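Long-range contact in iron uptake protein A2 (Synechocystis sp., PDB 2VOZ), which binds ferric iron in the periplasm and is probably part of an ABC transporter that imports it: residues 286-300 against 303-315. Numbering follows the deposited sequence.
Sequences ASDDAQRYFAEGNNE and VIPGVPIDPVLAA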
ATOM      1  N   ALA B 286     -15.750 -21.641  -2.766  1.00 10.52           N
ATOM      2  CA  ALA B 286     -17.050 -22.000  -2.162  1.00 11.77           C
ATOM      3  C   ALA B 286     -16.905 -22.705  -0.801  1.00 12.26           C
ATOM      4  O   ALA B 286     -17.904 -23.047  -0.152  1.00 14.47           O
ATOM      5  CB  ALA B 286     -17.843 -22.891  -3.101  1.00 10.61           C
ATOM      6  N   SER B 287     -15.684 -22.939  -0.357  1.00 11.98           N
ATOM      7  CA  SER B 287     -15.482 -23.596   0.939  1.00 11.68           C
ATOM      8  C   SER B 287     -15.766 -22.644   2.117  1.00 11.84           C
ATOM      9  O   SER B 287     -15.702 -21.401   1.955  1.00 10.35           O
ATOM     10  CB  SER B 287     -14.064 -24.177   1.005  1.00 12.48           C
ATOM     11  OG  SER B 287     -13.121 -23.154   1.185  1.00 13.91           O
ATOM     12  N   ASP B 288     -16.073 -23.189   3.304  1.00 11.24           N
ATOM     13  CA  ASP B 288     -16.450 -22.310   4.430  1.00 12.75           C
ATOM     14  C   ASP B 288     -15.357 -21.352   4.841  1.00 12.39           C
ATOM     15  O   ASP B 288     -15.652 -20.203   5.174  1.00 12.72           O
ATOM     16  CB  ASP B 288     -16.834 -23.153   5.662  1.00 14.28           C
ATOM     17  CG  ASP B 288     -18.110 -23.937   5.471  1.00 18.46           C
ATOM     18  OD1 ASP B 288     -18.834 -23.751   4.472  1.00 19.64           O
ATOM     19  OD2 ASP B 288     -18.401 -24.751   6.389  1.00 22.80           O
ATOM     20  N   ASP B 289     -14.119 -21.855   4.852  1.00 12.71           N
ATOM     21  CA  ASP B 289     -12.926 -21.091   5.289  1.00 14.51           C
ATOM     22  C   ASP B 289     -12.786 -19.858   4.378  1.00 13.57           C
ATOM     23  O   ASP B 289     -12.799 -18.697   4.811  1.00 13.09           O
ATOM     24  CB  ASP B 289     -11.678 -21.982   5.094  1.00 15.15           C
ATOM     25  CG  ASP B 289     -11.376 -22.856   6.298  1.00 21.28           C
ATOM     26  OD1 ASP B 289     -12.234 -22.936   7.232  1.00 23.13           O
ATOM     27  OD2 ASP B 289     -10.279 -23.478   6.310  1.00 21.70           O
ATOM     28  N   ALA B 290     -12.723 -20.136   3.080  1.00 10.47           N
ATOM     29  CA  ALA B 290     -12.505 -19.077   2.086  1.00  9.87           C
ATOM     30  C   ALA B 290     -13.725 -18.150   2.025  1.00 10.00           C
ATOM     31  O   ALA B 290     -13.573 -16.934   1.957  1.00 10.09           O
ATOM     32  CB  ALA B 290     -12.248 -19.703   0.753  1.00 10.15           C
ATOM     33  N   GLN B 291     -14.932 -18.709   2.025  1.00  8.65           N
ATOM     34  CA  GLN B 291     -16.142 -17.863   1.958  1.00  9.70           C
ATOM     35  C   GLN B 291     -16.174 -16.794   3.044  1.00 10.02           C
ATOM     36  O   GLN B 291     -16.570 -15.622   2.787  1.00 10.89           O
ATOM     37  CB  GLN B 291     -17.409 -18.711   2.152  1.00 10.03           C
ATOM     38  CG  GLN B 291     -17.893 -19.373   0.892  1.00 10.09           C
ATOM     39  CD  GLN B 291     -18.639 -18.392   0.007  1.00 10.80           C
ATOM     40  OE1 GLN B 291     -19.696 -17.901   0.386  1.00 10.44           O
ATOM     41  NE2 GLN B 291     -18.070 -18.089  -1.170  1.00 10.44           N
ATOM     42  N   ARG B 292     -15.769 -17.170   4.253  1.00  8.27           N
ATOM     43  CA  ARG B 292     -15.932 -16.254   5.370  1.00  9.55           C
ATOM     44  C   ARG B 292     -15.136 -14.994   5.096  1.00  9.08           C
ATOM     45  O   ARG B 292     -15.639 -13.884   5.207  1.00  8.97           O
ATOM     46  CB  ARG B 292     -15.445 -16.867   6.666  1.00  9.12           C
ATOM     47  CG  ARG B 292     -15.769 -15.981   7.862  1.00  9.31           C
ATOM     48  CD  ARG B 292     -15.310 -16.647   9.108  1.00 10.81           C
ATOM     49  NE  ARG B 292     -15.716 -15.840  10.258  1.00 12.02           N
ATOM     50  CZ  ARG B 292     -15.492 -16.202  11.518  1.00 14.82           C
ATOM     51  NH1 ARG B 292     -14.884 -17.357  11.768  1.00 12.86           N
ATOM     52  NH2 ARG B 292     -15.916 -15.423  12.505  1.00 12.76           N
ATOM     53  N   TYR B 293     -13.865 -15.174   4.748  1.00  8.47           N
ATOM     54  CA  TYR B 293     -13.014 -14.000   4.641  1.00  7.84           C
ATOM     55  C   TYR B 293     -13.060 -13.309   3.282  1.00  8.19           C
ATOM     56  O   TYR B 293     -12.743 -12.124   3.190  1.00  7.93           O
ATOM     57  CB  TYR B 293     -11.592 -14.357   5.043  1.00  8.81           C
ATOM     58  CG  TYR B 293     -11.564 -14.796   6.480  1.00  8.07           C
ATOM     59  CD1 TYR B 293     -11.916 -13.914   7.510  1.00  7.66           C
ATOM     60  CD2 TYR B 293     -11.263 -16.106   6.800  1.00 11.67           C
ATOM     61  CE1 TYR B 293     -11.928 -14.333   8.840  0.50  5.89           C
ATOM     62  CE2 TYR B 293     -11.263 -16.540   8.127  1.00 13.37           C
ATOM     63  CZ  TYR B 293     -11.608 -15.639   9.132  1.00 11.83           C
ATOM     64  OH  TYR B 293     -11.594 -16.084  10.436  1.00 12.56           O
ATOM     65  N   PHE B 294     -13.462 -14.046   2.252  1.00  8.08           N
ATOM     66  CA  PHE B 294     -13.667 -13.479   0.959  1.00  8.59           C
ATOM     67  C   PHE B 294     -14.826 -12.465   1.073  1.00  9.48           C
ATOM     68  O   PHE B 294     -14.719 -11.330   0.624  1.00  9.49           O
ATOM     69  CB  PHE B 294     -13.969 -14.587  -0.017  1.00 10.83           C
ATOM     70  CG  PHE B 294     -13.770 -14.215  -1.430  1.00 10.91           C
ATOM     71  CD1 PHE B 294     -14.840 -14.288  -2.336  1.00 13.00           C
ATOM     72  CD2 PHE B 294     -12.511 -13.816  -1.893  1.00  9.67           C
ATOM     73  CE1 PHE B 294     -14.649 -13.974  -3.699  1.00 14.81           C
ATOM     74  CE2 PHE B 294     -12.304 -13.495  -3.249  1.00 12.50           C
ATOM     75  CZ  PHE B 294     -13.363 -13.554  -4.154  1.00 14.93           C
ATOM     76  N   ALA B 295     -15.899 -12.871   1.746  1.00  8.99           N
ATOM     77  CA  ALA B 295     -17.054 -11.980   1.929  1.00  9.40           C
ATOM     78  C   ALA B 295     -16.674 -10.793   2.778  1.00  9.65           C
ATOM     79  O   ALA B 295     -17.088  -9.705   2.487  1.00  9.54           O
ATOM     80  CB  ALA B 295     -18.271 -12.719   2.577  1.00  9.08           C
ATOM     81  N   GLU B 296     -15.888 -11.020   3.837  1.00  9.16           N
ATOM     82  CA  GLU B 296     -15.453  -9.930   4.737  1.00 10.38           C
ATOM     83  C   GLU B 296     -14.771  -8.815   3.974  1.00  9.94           C
ATOM     84  O   GLU B 296     -14.903  -7.660   4.336  1.00 11.00           O
ATOM     85  CB  GLU B 296     -14.429 -10.462   5.749  1.00 11.26           C
ATOM     86  CG  GLU B 296     -15.048 -11.175   6.918  1.00 14.67           C
ATOM     87  CD  GLU B 296     -15.794 -10.217   7.869  1.00 15.88           C
ATOM     88  OE1 GLU B 296     -15.634  -8.981   7.775  1.00 16.08           O
ATOM     89  OE2 GLU B 296     -16.524 -10.724   8.702  1.00 14.69           O
ATOM     90  N   GLY B 297     -14.011  -9.183   2.940  1.00 10.07           N
ATOM     91  CA  GLY B 297     -13.135  -8.237   2.204  1.00 10.08           C
ATOM     92  C   GLY B 297     -13.828  -6.936   1.829  1.00 10.80           C
ATOM     93  O   GLY B 297     -13.251  -5.818   1.949  1.00 11.57           O
ATOM     94  N   ASN B 298     -15.063  -7.067   1.344  1.00  9.97           N
ATOM     95  CA  ASN B 298     -15.842  -5.910   0.965  1.00 10.52           C
ATOM     96  C   ASN B 298     -17.168  -5.825   1.723  1.00  9.37           C
ATOM     97  O   ASN B 298     -18.150  -5.309   1.212  1.00  8.62           O
ATOM     98  CB  ASN B 298     -16.084  -5.891  -0.544  1.00 11.50           C
ATOM     99  CG  ASN B 298     -16.582  -4.538  -1.055  1.00 11.98           C
ATOM    100  OD1 ASN B 298     -16.287  -3.468  -0.481  1.00 13.37           O
ATOM    101  ND2 ASN B 298     -17.330  -4.575  -2.163  1.00 12.22           N
ATOM    102  N   ASN B 299     -17.225  -6.365   2.939  1.00  8.29           N
ATOM    103  CA  ASN B 299     -18.448  -6.217   3.740  1.00  8.32           C
ATOM    104  C   ASN B 299     -19.682  -6.757   3.013  1.00  8.78           C
ATOM    105  O   ASN B 299     -20.757  -6.149   3.052  1.00  8.50           O
ATOM    106  CB  ASN B 299     -18.646  -4.745   4.137  1.00  8.24           C
ATOM    107  CG  ASN B 299     -17.585  -4.276   5.055  1.00  9.90           C
ATOM    108  OD1 ASN B 299     -17.363  -4.899   6.104  1.00 11.45           O
ATOM    109  ND2 ASN B 299     -16.921  -3.179   4.699  1.00 11.15           N
ATOM    110  N   GLU B 300     -19.493  -7.900   2.360  1.00  7.79           N
ATOM    111  CA  GLU B 300     -20.546  -8.574   1.576  0.70  7.88           C
ATOM    112  C   GLU B 300     -20.992  -9.800   2.336  1.00  8.81           C
ATOM    113  O   GLU B 300     -20.396 -10.153   3.358  1.00  9.26           O
ATOM    114  CB  GLU B 300     -20.007  -8.994   0.191  0.70  8.07           C
ATOM    115  CG  GLU B 300     -20.033  -7.879  -0.845  0.70 10.52           C
ATOM    116  CD  GLU B 300     -18.917  -7.977  -1.914  0.70 15.25           C
ATOM    117  OE1 GLU B 300     -18.856  -7.078  -2.781  0.70 17.15           O
ATOM    118  OE2 GLU B 300     -18.097  -8.938  -1.920  0.70 14.89           O
ATOM    119  N   VAL B 303     -22.165 -16.514  -0.015  1.00  8.42           N
ATOM    120  CA  VAL B 303     -23.272 -17.171  -0.717  1.00  9.03           C
ATOM    121  C   VAL B 303     -23.632 -18.452  -0.007  1.00 10.85           C
ATOM    122  O   VAL B 303     -24.710 -18.998  -0.245  1.00 11.18           O
ATOM    123  CB  VAL B 303     -22.978 -17.431  -2.219  1.00  9.24           C
ATOM    124  CG1 VAL B 303     -22.827 -16.070  -2.973  1.00  8.56           C
ATOM    125  CG2 VAL B 303     -21.714 -18.271  -2.401  1.00  9.84           C
ATOM    126  N   ILE B 304     -22.727 -18.938   0.840  1.00 11.46           N
ATOM    127  CA  ILE B 304     -22.991 -20.204   1.552  1.00 13.27           C
ATOM    128  C   ILE B 304     -23.690 -19.945   2.873  1.00 14.89           C
ATOM    129  O   ILE B 304     -23.157 -19.249   3.722  1.00 15.04           O
ATOM    130  CB  ILE B 304     -21.683 -21.014   1.802  1.00 13.58           C
ATOM    131  CG1 ILE B 304     -20.914 -21.280   0.497  1.00 13.54           C
ATOM    132  CG2 ILE B 304     -21.994 -22.345   2.540  1.00 14.56           C
ATOM    133  CD1 ILE B 304     -21.689 -21.913  -0.606  1.00 18.48           C
ATOM    134  N   PRO B 305     -24.902 -20.524   3.060  1.00 16.44           N
ATOM    135  CA  PRO B 305     -25.594 -20.450   4.343  1.00 17.39           C
ATOM    136  C   PRO B 305     -24.762 -21.031   5.472  1.00 16.46           C
ATOM    137  O   PRO B 305     -24.053 -22.020   5.264  1.00 18.17           O
ATOM    138  CB  PRO B 305     -26.839 -21.322   4.102  1.00 16.86           C
ATOM    139  CG  PRO B 305     -27.124 -21.105   2.646  1.00 19.38           C
ATOM    140  CD  PRO B 305     -25.724 -21.216   2.049  1.00 16.91           C
ATOM    141  N   GLY B 306     -24.812 -20.386   6.631  1.00 17.21           N
ATOM    142  CA  GLY B 306     -24.100 -20.895   7.805  1.00 16.48           C
ATOM    143  C   GLY B 306     -22.713 -20.294   7.991  1.00 16.41           C
ATOM    144  O   GLY B 306     -22.186 -20.330   9.109  1.00 17.15           O
ATOM    145  N   VAL B 307     -22.139 -19.709   6.922  1.00 14.11           N
ATOM    146  CA  VAL B 307     -20.832 -19.064   7.019  1.00 12.31           C
ATOM    147  C   VAL B 307     -20.996 -17.721   7.736  1.00 12.38           C
ATOM    148  O   VAL B 307     -21.880 -16.941   7.373  1.00 11.54           O
ATOM    149  CB  VAL B 307     -20.191 -18.869   5.636  1.00 11.21           C
ATOM    150  CG1 VAL B 307     -18.876 -17.975   5.767  1.00 10.88           C
ATOM    151  CG2 VAL B 307     -19.904 -20.242   4.960  1.00 11.53           C
ATOM    152  N   PRO B 308     -20.222 -17.488   8.823  1.00 12.23           N
ATOM    153  CA  PRO B 308     -20.410 -16.264   9.621  1.00 11.90           C
ATOM    154  C   PRO B 308     -20.312 -15.015   8.781  1.00 12.30           C
ATOM    155  O   PRO B 308     -19.440 -14.916   7.903  1.00 11.81           O
ATOM    156  CB  PRO B 308     -19.247 -16.303  10.588  1.00 12.05           C
ATOM    157  CG  PRO B 308     -19.043 -17.766  10.791  1.00 13.14           C
ATOM    158  CD  PRO B 308     -19.191 -18.353   9.419  1.00 13.11           C
ATOM    159  N   ILE B 309     -21.226 -14.095   9.060  1.00 11.16           N
ATOM    160  CA  ILE B 309     -21.316 -12.805   8.397  1.00 11.52           C
ATOM    161  C   ILE B 309     -20.670 -11.732   9.268  1.00 11.65           C
ATOM    162  O   ILE B 309     -20.752 -11.798  10.508  1.00 11.54           O
ATOM    163  CB  ILE B 309     -22.815 -12.438   8.185  1.00 12.38           C
ATOM    164  CG1 ILE B 309     -23.462 -13.495   7.284  1.00 11.81           C
ATOM    165  CG2 ILE B 309     -22.936 -11.032   7.572  1.00 12.23           C
ATOM    166  CD1 ILE B 309     -25.006 -13.501   7.347  1.00 12.74           C
ATOM    167  N   ASP B 310     -20.055 -10.733   8.622  1.00 10.61           N
ATOM    168  CA  ASP B 310     -19.391  -9.678   9.338  1.00 10.71           C
ATOM    169  C   ASP B 310     -20.361  -9.126  10.390  1.00 10.95           C
ATOM    170  O   ASP B 310     -21.519  -8.866  10.059  1.00 10.36           O
ATOM    171  CB  ASP B 310     -19.009  -8.550   8.382  1.00 11.11           C
ATOM    172  CG  ASP B 310     -18.383  -7.380   9.115  1.00 13.19           C
ATOM    173  OD1 ASP B 310     -19.133  -6.510   9.621  1.00 16.18           O
ATOM    174  OD2 ASP B 310     -17.140  -7.345   9.168  1.00 14.20           O
ATOM    175  N   PRO B 311     -19.918  -8.986  11.637  1.00 10.37           N
ATOM    176  CA  PRO B 311     -20.853  -8.575  12.716  1.00 10.79           C
ATOM    177  C   PRO B 311     -21.582  -7.247  12.473  1.00  9.63           C
ATOM    178  O   PRO B 311     -22.769  -7.136  12.805  1.00 11.21           O
ATOM    179  CB  PRO B 311     -19.965  -8.492  13.960  1.00 11.42           C
ATOM    180  CG  PRO B 311     -18.711  -9.188  13.635  1.00 12.91           C
ATOM    181  CD  PRO B 311     -18.555  -9.267  12.148  1.00 10.94           C
ATOM    182  N   VAL B 312     -20.878  -6.246  11.936  1.00  9.56           N
ATOM    183  CA  VAL B 312     -21.492  -4.950  11.622  1.00  9.95           C
ATOM    184  C   VAL B 312     -22.602  -5.135  10.568  1.00  9.35           C
ATOM    185  O   VAL B 312     -23.711  -4.599  10.704  1.00  8.96           O
ATOM    186  CB  VAL B 312     -20.429  -3.919  11.146  1.00  8.63           C
ATOM    187  CG1 VAL B 312     -21.108  -2.558  10.831  1.00 11.45           C
ATOM    188  CG2 VAL B 312     -19.386  -3.689  12.253  1.00 11.62           C
ATOM    189  N   LEU B 313     -22.319  -5.904   9.520  1.00  8.99           N
ATOM    190  CA  LEU B 313     -23.337  -6.175   8.503  1.00  9.02           C
ATOM    191  C   LEU B 313     -24.486  -6.987   9.122  1.00  9.65           C
ATOM    192  O   LEU B 313     -25.648  -6.676   8.896  1.00 10.04           O
ATOM    193  CB  LEU B 313     -22.702  -6.929   7.328  1.00  8.94           C
ATOM    194  CG  LEU B 313     -23.652  -7.387   6.231  1.00 10.06           C
ATOM    195  CD1 LEU B 313     -24.372  -6.135   5.613  1.00  9.00           C
ATOM    196  CD2 LEU B 313     -22.841  -8.129   5.179  1.00 11.65           C
ATOM    197  N   ALA B 314     -24.144  -8.004   9.920  1.00 10.54           N
ATOM    198  CA  ALA B 314     -25.142  -8.924  10.493  1.00 10.14           C
ATOM    199  C   ALA B 314     -26.102  -8.188  11.434  1.00 10.83           C
ATOM    200  O   ALA B 314     -27.246  -8.603  11.576  1.00 12.82           O
ATOM    201  CB  ALA B 314     -24.459 -10.077  11.222  1.00 11.62           C
ATOM    202  N   ALA B 315     -25.640  -7.097  12.050  1.00 11.01           N
ATOM    203  CA  ALA B 315     -26.475  -6.343  13.023  1.00 10.46           C
ATOM    204  C   ALA B 315     -27.640  -5.623  12.342  1.00 11.24           C
ATOM    205  O   ALA B 315     -28.548  -5.122  13.017  1.00 12.90           O
ATOM    206  CB  ALA B 315     -25.651  -5.379  13.802  1.00  9.59           C
TER
HETATM  207  O   HOH W   1     -21.715 -23.278   6.057  1.00 28.28           O
HETATM  208  O   HOH W   2     -18.311 -13.334   6.020  1.00 10.08           O
HETATM  209  O   HOH W   3     -17.163 -13.209   9.337  1.00 11.85           O
HETATM  210  O   HOH W   4     -19.256 -10.862   5.811  1.00 13.19           O
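Arg-292 in helix 288-297 and Val-307 in the loop of 303-315 bring their CA atoms to 5.9 Å, and the loop runs on past the helix to Asp-310, opposite Glu-296. This is part of the periplasmic binding protein fold: a Schellman motif with Asn-299 at C-prime ends the helix, strand 301-302 follows, and after a type II turn, Ile-304 to Val-307, the chain runs alongside the helix in the same direction.

Gln-291 suits its place because its amide can accept at one end and donate at the other, and both ends meet backbone groups. Bent at chi2 (-79°), the chain lets OE1 accept from Val-303 N at 2.9 Å, in the carbonyl plane, and from Ile-304 N, above that plane, while NE2 donates to the carbonyls of Phe-126 and Leu-285. A leucine here would probably leave both loop N-H groups without their acceptor and the turn less firmly tied to the helix.

Val-307, branched and compact, lays CG1 against the helix backbone, 3.4 Å from Arg-292 CA. Beside it Pro-308 covers one face of the Arg-292 guanidinium, CG lying over its centre; the extended chain carries NH1 onward to Asp-289 of the second subunit.

At the far end Asp-310 N-caps helix 311-314, OD1 accepting from Leu-313 N. Its OD2 lies 2.6 Å from Glu-296 OE1, close enough that one acid probably holds a proton; Lys-232, which bridges to OD2 and also bonds Asn-299 OD1, would ease the crowding of charge. Water also joins the segments, one molecule donating to Arg-292 O at 2.8 Å and to Pro-308 O at 2.7 Å.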